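Local coordinates for tRNA (adenine(58)-N(1))-methyltransferase catalytic subunit TRM61 C-terminal domain-containing protein (Thermoplasma acidophilum, PDB 1YB2) that probably transfers a methyl group from S-adenosyl-L-methionine to an adenine base of tRNA, as a member of the TRM61 family, at residues T139-D144 / A172-D177; D189-V194 / F214-K219; K219-L224 / M229-T234. One frame throughout, in Å; residues are numbered along the deposited sequence.

Contact 1 (T139-D144 / A172-D177); sequences TVVERD and ADFISD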
loop_
_atom_site.group_PDB
_atom_site.type_symbol
_atom_site.label_atom_id
_atom_site.label_comp_id
_atom_site.label_asym_id
_atom_site.label_seq_id
_atom_site.Cartn_x
_atom_site.Cartn_y
_atom_site.Cartn_z
ATOM N N THR A 139 -13.229 -6.384 10.824
ATOM C CA THR A 139 -14.624 -6.113 11.120
ATOM C C THR A 139 -15.175 -5.078 10.157
ATOM O O THR A 139 -14.664 -3.957 10.054
ATOM C CB THR A 139 -14.805 -5.674 12.599
ATOM O OG1 THR A 139 -14.251 -6.693 13.451
ATOM C CG2 THR A 139 -16.319 -5.475 12.956
ATOM N N VAL A 140 -16.226 -5.454 9.446
ATOM C CA VAL A 140 -16.805 -4.597 8.413
ATOM C C VAL A 140 -18.183 -4.147 8.870
ATOM O O VAL A 140 -19.051 -4.977 9.182
ATOM C CB VAL A 140 -16.909 -5.347 7.061
ATOM C CG1 VAL A 140 -17.580 -4.482 6.004
ATOM C CG2 VAL A 140 -15.523 -5.790 6.590
ATOM N N VAL A 141 -18.361 -2.832 8.949
ATOM C CA VAL A 141 -19.638 -2.210 9.292
ATOM C C VAL A 141 -20.156 -1.562 8.017
ATOM O O VAL A 141 -19.505 -0.655 7.472
ATOM C CB VAL A 141 -19.472 -1.115 10.396
ATOM C CG1 VAL A 141 -20.830 -0.480 10.773
ATOM C CG2 VAL A 141 -18.784 -1.677 11.627
ATOM N N GLU A 142 -21.291 -2.048 7.520
ATOM C CA GLU A 142 -21.872 -1.570 6.256
ATOM C C GLU A 142 -23.391 -1.418 6.364
ATOM O O GLU A 142 -24.093 -2.376 6.675
ATOM C CB GLU A 142 -21.499 -2.507 5.093
ATOM C CG GLU A 142 -22.213 -2.246 3.755
ATOM C CD GLU A 142 -22.030 -0.819 3.212
ATOM O OE1 GLU A 142 -20.900 -0.298 3.238
ATOM O OE2 GLU A 142 -23.025 -0.223 2.740
ATOM N N ARG A 143 -23.892 -0.218 6.075
ATOM C CA ARG A 143 -25.331 0.087 6.197
ATOM C C ARG A 143 -26.204 -0.563 5.112
ATOM O O ARG A 143 -27.384 -0.841 5.343
ATOM C CB ARG A 143 -25.555 1.606 6.219
ATOM C CG ARG A 143 -25.193 2.308 4.897
ATOM C CD ARG A 143 -25.296 3.812 5.005
ATOM N NE ARG A 143 -24.255 4.365 5.871
ATOM C CZ ARG A 143 -24.092 5.663 6.129
ATOM N NH1 ARG A 143 -24.903 6.565 5.576
ATOM N NH2 ARG A 143 -23.116 6.058 6.941
ATOM N N ASP A 144 -25.636 -0.787 3.933
ATOM C CA ASP A 144 -26.379 -1.347 2.804
ATOM C C ASP A 144 -26.255 -2.873 2.741
ATOM O O ASP A 144 -25.166 -3.407 2.511
ATOM C CB ASP A 144 -25.915 -0.705 1.495
ATOM C CG ASP A 144 -26.840 -1.006 0.337
ATOM O OD1 ASP A 144 -26.712 -2.086 -0.284
ATOM O OD2 ASP A 144 -27.703 -0.151 0.042
ATOM N N ALA A 172 -23.316 4.770 13.467
ATOM C CA ALA A 172 -23.926 5.413 14.646
ATOM C C ALA A 172 -24.513 4.388 15.623
ATOM O O ALA A 172 -24.373 4.524 16.845
ATOM C CB ALA A 172 -25.004 6.408 14.214
ATOM N N ASP A 173 -25.155 3.363 15.067
ATOM C CA ASP A 173 -25.819 2.321 15.848
ATOM C C ASP A 173 -24.888 1.175 16.217
ATOM O O ASP A 173 -25.218 0.368 17.082
ATOM C CB ASP A 173 -27.021 1.778 15.080
ATOM C CG ASP A 173 -27.969 2.877 14.647
ATOM O OD1 ASP A 173 -28.267 3.765 15.482
ATOM O OD2 ASP A 173 -28.411 2.852 13.478
ATOM N N PHE A 174 -23.728 1.111 15.565
ATOM C CA PHE A 174 -22.814 -0.004 15.748
ATOM C C PHE A 174 -22.267 -0.036 17.160
ATOM O O PHE A 174 -21.773 0.957 17.664
ATOM C CB PHE A 174 -21.659 0.052 14.725
ATOM C CG PHE A 174 -20.627 -1.024 14.914
ATOM C CD1 PHE A 174 -20.970 -2.370 14.777
ATOM C CD2 PHE A 174 -19.311 -0.693 15.229
ATOM C CE1 PHE A 174 -20.015 -3.365 14.957
ATOM C CE2 PHE A 174 -18.350 -1.677 15.406
ATOM C CZ PHE A 174 -18.699 -3.015 15.267
ATOM N N ILE A 175 -22.351 -1.192 17.791
ATOM C CA ILE A 175 -21.853 -1.347 19.147
ATOM C C ILE A 175 -20.744 -2.382 19.147
ATOM O O ILE A 175 -20.927 -3.512 18.695
ATOM C CB ILE A 175 -22.978 -1.790 20.151
ATOM C CG1 ILE A 175 -24.188 -0.843 20.100
ATOM C CG2 ILE A 175 -22.422 -1.917 21.579
ATOM C CD1 ILE A 175 -23.864 0.651 20.281
ATOM N N SER A 176 -19.591 -1.992 19.659
ATOM C CA SER A 176 -18.502 -2.926 19.779
ATOM C C SER A 176 -17.878 -2.795 21.142
ATOM O O SER A 176 -17.709 -1.683 21.657
ATOM C CB SER A 176 -17.444 -2.669 18.708
ATOM O OG SER A 176 -16.385 -3.594 18.849
ATOM N N ASP A 177 -17.518 -3.937 21.712
ATOM C CA ASP A 177 -16.796 -3.960 22.980
ATOM C C ASP A 177 -15.285 -3.840 22.720
ATOM O O ASP A 177 -14.517 -3.475 23.617
ATOM C CB ASP A 177 -17.108 -5.249 23.751
ATOM C CG ASP A 177 -18.358 -5.961 23.231
ATOM O OD1 ASP A 177 -19.374 -6.000 23.966
ATOM O OD2 ASP A 177 -18.328 -6.476 22.081
#
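V141 sets one of its two methyl groups squarely on a face of the F174 ring. CG2 stands 3.6 Å from the centroid of the F174 six-membered ring and only 3° off the ring normal, close to the ideal geometry of a CH-pi contact, so that all six ring carbons lie at nearly the same distance from it. The companion methyl, V141 CG1, reaches the root of the aromatic side chain, 4.1 Å from F174 CB. The F174 ring swings away from its backbone N (chi1 176°), which carries it toward the strand, and V141 points its side chain back at it. This is the close-packed part, apolar on both sides.

The fit slackens toward T139, where CG2 comes obliquely to F174 CZ at 4.1 Å and adds little. On the loop's outer side D173, I175 and D177 are exposed, and the two segments bury just 132 Å² between them. At the other end E142, predicted to bind S-adenosyl-L-methionine, does not touch segment 172-177; its OE2 accepts the backbone N of D144 at 2.9 Å, while OE1 is held by the backbone of V119.

The arrangement belongs to a Rossmann-like methyltransferase domain. F174, in the loop between strands 164-167 and 180-185, lies over one side of strand 137-141, also touching L115 of strand 113-117 and Y180 of strand 180-185, whereas V140 faces L148 and M152 of helix 145-156.

Contact 2 (D189-V194 / F214-K219); sequences DPWNHV and FDQSEK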
loop_
_atom_site.group_PDB
_atom_site.type_symbol
_atom_site.label_atom_id
_atom_site.label_comp_id
_atom_site.label_asym_id
_atom_site.label_seq_id
_atom_site.Cartn_x
_atom_site.Cartn_y
_atom_site.Cartn_z
ATOM N N ASP A 189 -20.552 10.805 5.429
ATOM C CA ASP A 189 -20.475 11.881 6.419
ATOM C C ASP A 189 -19.672 11.503 7.671
ATOM O O ASP A 189 -20.237 11.389 8.767
ATOM C CB ASP A 189 -21.889 12.354 6.792
ATOM C CG ASP A 189 -22.736 11.254 7.415
ATOM O OD1 ASP A 189 -22.453 10.053 7.172
ATOM O OD2 ASP A 189 -23.685 11.601 8.166
ATOM N N PRO A 190 -18.345 11.299 7.519
ATOM C CA PRO A 190 -17.585 10.894 8.716
ATOM C C PRO A 190 -17.574 11.928 9.853
ATOM O O PRO A 190 -17.465 11.537 11.020
ATOM C CB PRO A 190 -16.179 10.627 8.172
ATOM C CG PRO A 190 -16.093 11.399 6.896
ATOM C CD PRO A 190 -17.488 11.369 6.319
ATOM N N TRP A 191 -17.688 13.222 9.531
ATOM C CA TRP A 191 -17.748 14.276 10.564
ATOM C C TRP A 191 -18.848 14.027 11.604
ATOM O O TRP A 191 -18.754 14.494 12.733
ATOM C CB TRP A 191 -17.861 15.690 9.948
ATOM C CG TRP A 191 -18.950 15.791 8.908
ATOM C CD1 TRP A 191 -20.257 16.114 9.123
ATOM C CD2 TRP A 191 -18.833 15.502 7.505
ATOM N NE1 TRP A 191 -20.964 16.067 7.932
ATOM C CE2 TRP A 191 -20.115 15.690 6.928
ATOM C CE3 TRP A 191 -17.768 15.119 6.678
ATOM C CZ2 TRP A 191 -20.356 15.509 5.566
ATOM C CZ3 TRP A 191 -18.012 14.934 5.325
ATOM C CH2 TRP A 191 -19.300 15.129 4.782
ATOM N N ASN A 192 -19.876 13.270 11.242
ATOM C CA ASN A 192 -20.979 13.000 12.166
ATOM C C ASN A 192 -20.725 11.799 13.057
ATOM O O ASN A 192 -21.546 11.492 13.936
ATOM C CB ASN A 192 -22.290 12.801 11.399
ATOM C CG ASN A 192 -22.863 14.102 10.871
ATOM O OD1 ASN A 192 -22.795 15.144 11.528
ATOM N ND2 ASN A 192 -23.423 14.051 9.675
ATOM N N HIS A 193 -19.591 11.123 12.837
ATOM C CA HIS A 193 -19.287 9.865 13.537
ATOM C C HIS A 193 -17.885 9.784 14.125
ATOM O O HIS A 193 -17.445 8.719 14.546
ATOM C CB HIS A 193 -19.546 8.685 12.594
ATOM C CG HIS A 193 -20.894 8.745 11.946
ATOM N ND1 HIS A 193 -22.066 8.618 12.662
ATOM C CD2 HIS A 193 -21.257 8.956 10.660
ATOM C CE1 HIS A 193 -23.094 8.737 11.841
ATOM N NE2 HIS A 193 -22.630 8.942 10.623
ATOM N N VAL A 194 -17.196 10.922 14.179
ATOM C CA VAL A 194 -15.838 10.940 14.686
ATOM C C VAL A 194 -15.747 10.572 16.170
ATOM O O VAL A 194 -14.866 9.817 16.539
ATOM C CB VAL A 194 -15.057 12.243 14.315
ATOM C CG1 VAL A 194 -14.583 12.158 12.875
ATOM C CG2 VAL A 194 -15.914 13.496 14.524
ATOM N N PHE A 214 -12.875 17.999 -2.041
ATOM C CA PHE A 214 -12.187 18.901 -1.152
ATOM C C PHE A 214 -13.071 19.380 -0.007
ATOM O O PHE A 214 -12.644 19.356 1.142
ATOM C CB PHE A 214 -11.588 20.098 -1.916
ATOM C CG PHE A 214 -10.909 21.094 -1.018
ATOM C CD1 PHE A 214 -9.559 20.972 -0.722
ATOM C CD2 PHE A 214 -11.625 22.146 -0.448
ATOM C CE1 PHE A 214 -8.931 21.879 0.129
ATOM C CE2 PHE A 214 -11.008 23.055 0.411
ATOM C CZ PHE A 214 -9.651 22.921 0.694
ATOM N N ASP A 215 -14.296 19.816 -0.318
ATOM C CA ASP A 215 -15.192 20.362 0.704
ATOM C C ASP A 215 -15.530 19.365 1.829
ATOM O O ASP A 215 -15.591 19.743 2.986
ATOM C CB ASP A 215 -16.458 20.954 0.075
ATOM C CG ASP A 215 -16.173 22.244 -0.723
ATOM O OD1 ASP A 215 -15.185 22.965 -0.403
ATOM O OD2 ASP A 215 -16.937 22.545 -1.675
ATOM N N GLN A 216 -15.731 18.102 1.473
ATOM C CA GLN A 216 -16.004 17.045 2.453
ATOM C C GLN A 216 -14.760 16.720 3.289
ATOM O O GLN A 216 -14.841 16.487 4.511
ATOM C CB GLN A 216 -16.542 15.801 1.731
ATOM C CG GLN A 216 -17.930 16.039 1.142
ATOM C CD GLN A 216 -18.526 14.822 0.464
ATOM O OE1 GLN A 216 -18.231 13.692 0.826
ATOM N NE2 GLN A 216 -19.408 15.058 -0.514
ATOM N N SER A 217 -13.613 16.722 2.605
ATOM C CA SER A 217 -12.300 16.541 3.212
ATOM C C SER A 217 -12.063 17.595 4.298
ATOM O O SER A 217 -11.658 17.269 5.414
ATOM C CB SER A 217 -11.225 16.596 2.112
ATOM O OG SER A 217 -9.940 16.245 2.589
ATOM N N GLU A 218 -12.351 18.854 3.965
ATOM C CA GLU A 218 -12.150 19.977 4.875
ATOM C C GLU A 218 -13.082 19.893 6.085
ATOM O O GLU A 218 -12.660 20.116 7.213
ATOM C CB GLU A 218 -12.332 21.295 4.122
ATOM C CG GLU A 218 -12.291 22.551 4.986
ATOM C CD GLU A 218 -12.396 23.808 4.158
ATOM O OE1 GLU A 218 -13.350 23.910 3.338
ATOM O OE2 GLU A 218 -11.526 24.698 4.325
ATOM N N LYS A 219 -14.348 19.566 5.837
ATOM C CA LYS A 219 -15.317 19.355 6.916
ATOM C C LYS A 219 -14.882 18.214 7.862
ATOM O O LYS A 219 -15.061 18.284 9.076
ATOM C CB LYS A 219 -16.679 19.027 6.311
ATOM C CG LYS A 219 -17.836 19.224 7.262
ATOM C CD LYS A 219 -19.162 19.215 6.500
ATOM C CE LYS A 219 -20.352 19.415 7.445
ATOM N NZ LYS A 219 -20.149 20.553 8.415
#
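K219 lays its aliphatic chain over one face of the W191 indole, with CD 3.7 Å from W191 CE2 and CE 3.4 Å from W191 NE1. The two side chains run at about a right angle. CG of the lysine lies near W191 CG and CD2, CD over the bond shared by the two rings, CE above the five-membered ring. A bend at the last torsion (chi4 47°) leaves NZ still over that ring, 4.7 Å from the centroid of the W191 five-membered ring and 22° off its normal, a cation-pi contact.

On the opposite face of the indole D189 CA of its own segment lies toward the rim. The benzo end reaches helix 214-223 one turn earlier, where W191 CZ3 is 3.6 Å from the carbonyl O of Q216, approached obliquely, and 4.0 Å from Q216 CB. T220 and S223 of the same helix also touch the indole. N192 ND2 gives a nearly straight bond to D189 OD2 (2.9 Å, 174°), tying D189 to N192 across the turn between them.

The loop follows strand 180-185 of the methyltransferase sheet, and the Q216 side chain is about 8 Å from that of D186, predicted to bind S-adenosyl-L-methionine. Methylene packing and the cation-pi contact, with no hydrogen bond between the segments, thus hold this loop against helix 214-223.

Contact 3 (K219-L224 / M229-T234); sequences KTVLSL and MHHLET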
loop_
_atom_site.group_PDB
_atom_site.type_symbol
_atom_site.label_atom_id
_atom_site.label_comp_id
_atom_site.label_asym_id
_atom_site.label_seq_id
_atom_site.Cartn_x
_atom_site.Cartn_y
_atom_site.Cartn_z
ATOM N N LYS A 219 -14.348 19.566 5.837
ATOM C CA LYS A 219 -15.317 19.355 6.916
ATOM C C LYS A 219 -14.882 18.214 7.862
ATOM O O LYS A 219 -15.061 18.284 9.076
ATOM C CB LYS A 219 -16.679 19.027 6.311
ATOM C CG LYS A 219 -17.836 19.224 7.262
ATOM C CD LYS A 219 -19.162 19.215 6.500
ATOM C CE LYS A 219 -20.352 19.415 7.445
ATOM N NZ LYS A 219 -20.149 20.553 8.415
ATOM N N THR A 220 -14.352 17.149 7.283
ATOM C CA THR A 220 -13.839 16.018 8.059
ATOM C C THR A 220 -12.690 16.462 8.970
ATOM O O THR A 220 -12.658 16.123 10.157
ATOM C CB THR A 220 -13.403 14.874 7.129
ATOM O OG1 THR A 220 -14.533 14.412 6.381
ATOM C CG2 THR A 220 -12.778 13.698 7.920
ATOM N N VAL A 221 -11.742 17.219 8.411
ATOM C CA VAL A 221 -10.572 17.655 9.172
ATOM C C VAL A 221 -10.989 18.577 10.320
ATOM O O VAL A 221 -10.511 18.439 11.446
ATOM C CB VAL A 221 -9.500 18.344 8.269
ATOM C CG1 VAL A 221 -8.414 19.005 9.131
ATOM C CG2 VAL A 221 -8.866 17.327 7.323
ATOM N N LEU A 222 -11.916 19.484 10.030
ATOM C CA LEU A 222 -12.432 20.423 11.026
ATOM C C LEU A 222 -13.117 19.708 12.174
ATOM O O LEU A 222 -13.074 20.184 13.293
ATOM C CB LEU A 222 -13.395 21.432 10.373
ATOM C CG LEU A 222 -12.826 22.757 9.847
ATOM C CD1 LEU A 222 -11.394 22.622 9.318
ATOM C CD2 LEU A 222 -13.727 23.334 8.766
ATOM N N SER A 223 -13.728 18.560 11.899
ATOM C CA SER A 223 -14.397 17.777 12.946
ATOM C C SER A 223 -13.456 16.985 13.885
ATOM O O SER A 223 -13.901 16.499 14.923
ATOM C CB SER A 223 -15.405 16.805 12.332
ATOM O OG SER A 223 -14.752 15.681 11.746
ATOM N N LEU A 224 -12.190 16.828 13.508
ATOM C CA LEU A 224 -11.256 15.932 14.239
ATOM C C LEU A 224 -10.906 16.253 15.727
ATOM O O LEU A 224 -10.976 15.360 16.615
ATOM C CB LEU A 224 -9.964 15.717 13.424
ATOM C CG LEU A 224 -10.098 14.900 12.132
ATOM C CD1 LEU A 224 -8.753 14.860 11.399
ATOM C CD2 LEU A 224 -10.608 13.490 12.375
HETATM N N MSE A 229 -9.139 12.941 18.381
HETATM C CA MSE A 229 -8.216 12.550 17.326
HETATM C C MSE A 229 -7.376 13.741 16.934
HETATM O O MSE A 229 -7.810 14.876 17.043
HETATM C CB MSE A 229 -8.976 12.011 16.109
HETATM C CG MSE A 229 -9.521 10.594 16.310
HETATM SE SE MSE A 229 -10.112 9.863 14.577
HETATM C CE MSE A 229 -12.016 9.980 14.842
ATOM N N HIS A 230 -6.151 13.475 16.503
ATOM C CA HIS A 230 -5.239 14.534 16.079
ATOM C C HIS A 230 -4.953 14.359 14.583
ATOM O O HIS A 230 -4.481 13.309 14.173
ATOM C CB HIS A 230 -3.953 14.451 16.899
ATOM C CG HIS A 230 -3.008 15.573 16.639
ATOM N ND1 HIS A 230 -3.080 16.773 17.315
ATOM C CD2 HIS A 230 -1.992 15.694 15.754
ATOM C CE1 HIS A 230 -2.137 17.581 16.862
ATOM N NE2 HIS A 230 -1.463 16.949 15.916
ATOM N N HIS A 231 -5.271 15.380 13.781
ATOM C CA HIS A 231 -5.004 15.389 12.333
ATOM C C HIS A 231 -3.505 15.307 12.046
ATOM O O HIS A 231 -2.718 16.066 12.621
ATOM C CB HIS A 231 -5.616 16.645 11.699
ATOM C CG HIS A 231 -5.369 16.790 10.226
ATOM N ND1 HIS A 231 -5.654 15.797 9.311
ATOM C CD2 HIS A 231 -4.940 17.853 9.501
ATOM C CE1 HIS A 231 -5.376 16.228 8.093
ATOM N NE2 HIS A 231 -4.935 17.472 8.182
ATOM N N LEU A 232 -3.125 14.373 11.178
ATOM C CA LEU A 232 -1.730 14.172 10.794
ATOM C C LEU A 232 -1.521 14.854 9.457
ATOM O O LEU A 232 -0.710 15.758 9.341
ATOM C CB LEU A 232 -1.388 12.678 10.691
ATOM C CG LEU A 232 -1.373 11.866 12.001
ATOM C CD1 LEU A 232 -1.108 10.377 11.735
ATOM C CD2 LEU A 232 -0.346 12.408 12.965
ATOM N N GLU A 233 -2.277 14.415 8.455
ATOM C CA GLU A 233 -2.213 15.014 7.145
ATOM C C GLU A 233 -3.362 14.550 6.280
ATOM O O GLU A 233 -3.975 13.493 6.534
ATOM C CB GLU A 233 -0.871 14.715 6.465
ATOM C CG GLU A 233 -0.680 13.334 5.925
ATOM C CD GLU A 233 0.542 13.243 5.008
ATOM O OE1 GLU A 233 1.149 14.295 4.682
ATOM O OE2 GLU A 233 0.887 12.111 4.602
ATOM N N THR A 234 -3.644 15.359 5.273
ATOM C CA THR A 234 -4.639 15.060 4.256
ATOM C C THR A 234 -3.960 15.296 2.924
ATOM O O THR A 234 -3.289 16.342 2.720
ATOM C CB THR A 234 -5.875 15.973 4.359
ATOM O OG1 THR A 234 -6.566 15.709 5.573
ATOM C CG2 THR A 234 -6.835 15.730 3.211
#
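The C-terminal part of helix 214-223 and the residue after it draw up to the start of strand 229-242, with the CA atoms of L224 and M229 5.5 Å apart where the short connection returns the chain. H231 is the central side chain. Its ring carries V221 CG1 on one face, 3.8 Å from the centroid of the H231 ring and 16° off the normal, a CH-pi contact offset toward the rim; the backbone N of E233 lies over the opposite face. CG of H231 stands anti to the backbone N (chi1 178°), which carries the imidazole out toward the helix. L224 adds a second approach, oblique to the ring, with CD1 3.6 Å from H231 CB.

Strand 229-242 is an edge strand of the methyltransferase sheet within this chain, and helix 214-223 precedes it in sequence. A classic beta bulge at L232 and E233, both opposite F264 of strand 258-267, interrupts the regular pattern of side-chain directions, so that H231 and T234 both point to the helix.

Where the two segments come closest along the chain, at L224 and M229, the other leucine branch, L224 CD2, lies 4.3 Å from SE of M229, a selenomethionine that also packs on F209, V194 and A198. S223 OG turns back on the helix, donating to T220 O at 2.7 Å. V221 CG2 comes against T234 OG1, a hydroxyl hydrogen-bonded to T263. There the second subunit closes in: L243 of that chain packs on V221, and T234 pairs with one of its strands, carrying the sheet antiparallel across the interface.

The contacts come in series along the chain, contacts 2 and 3 sharing K219. Contacts 2 and 3 lie close together, their centres about 9 Å apart, and both use helix 214-223: its earlier turns meet the loop before helix 194-199, its later part meets strand 229-242. The centre of contact 1 lies about 18 Å from that of contact 2 and 22 Å from that of contact 3, near the opposite edge of the same sheet, but A172 touches H193, joining it to contact 2. Contact 1 includes E142 and contact 2 lies near D186, both predicted to bind S-adenosyl-L-methionine; contacts 2 and 3 both touch the second subunit.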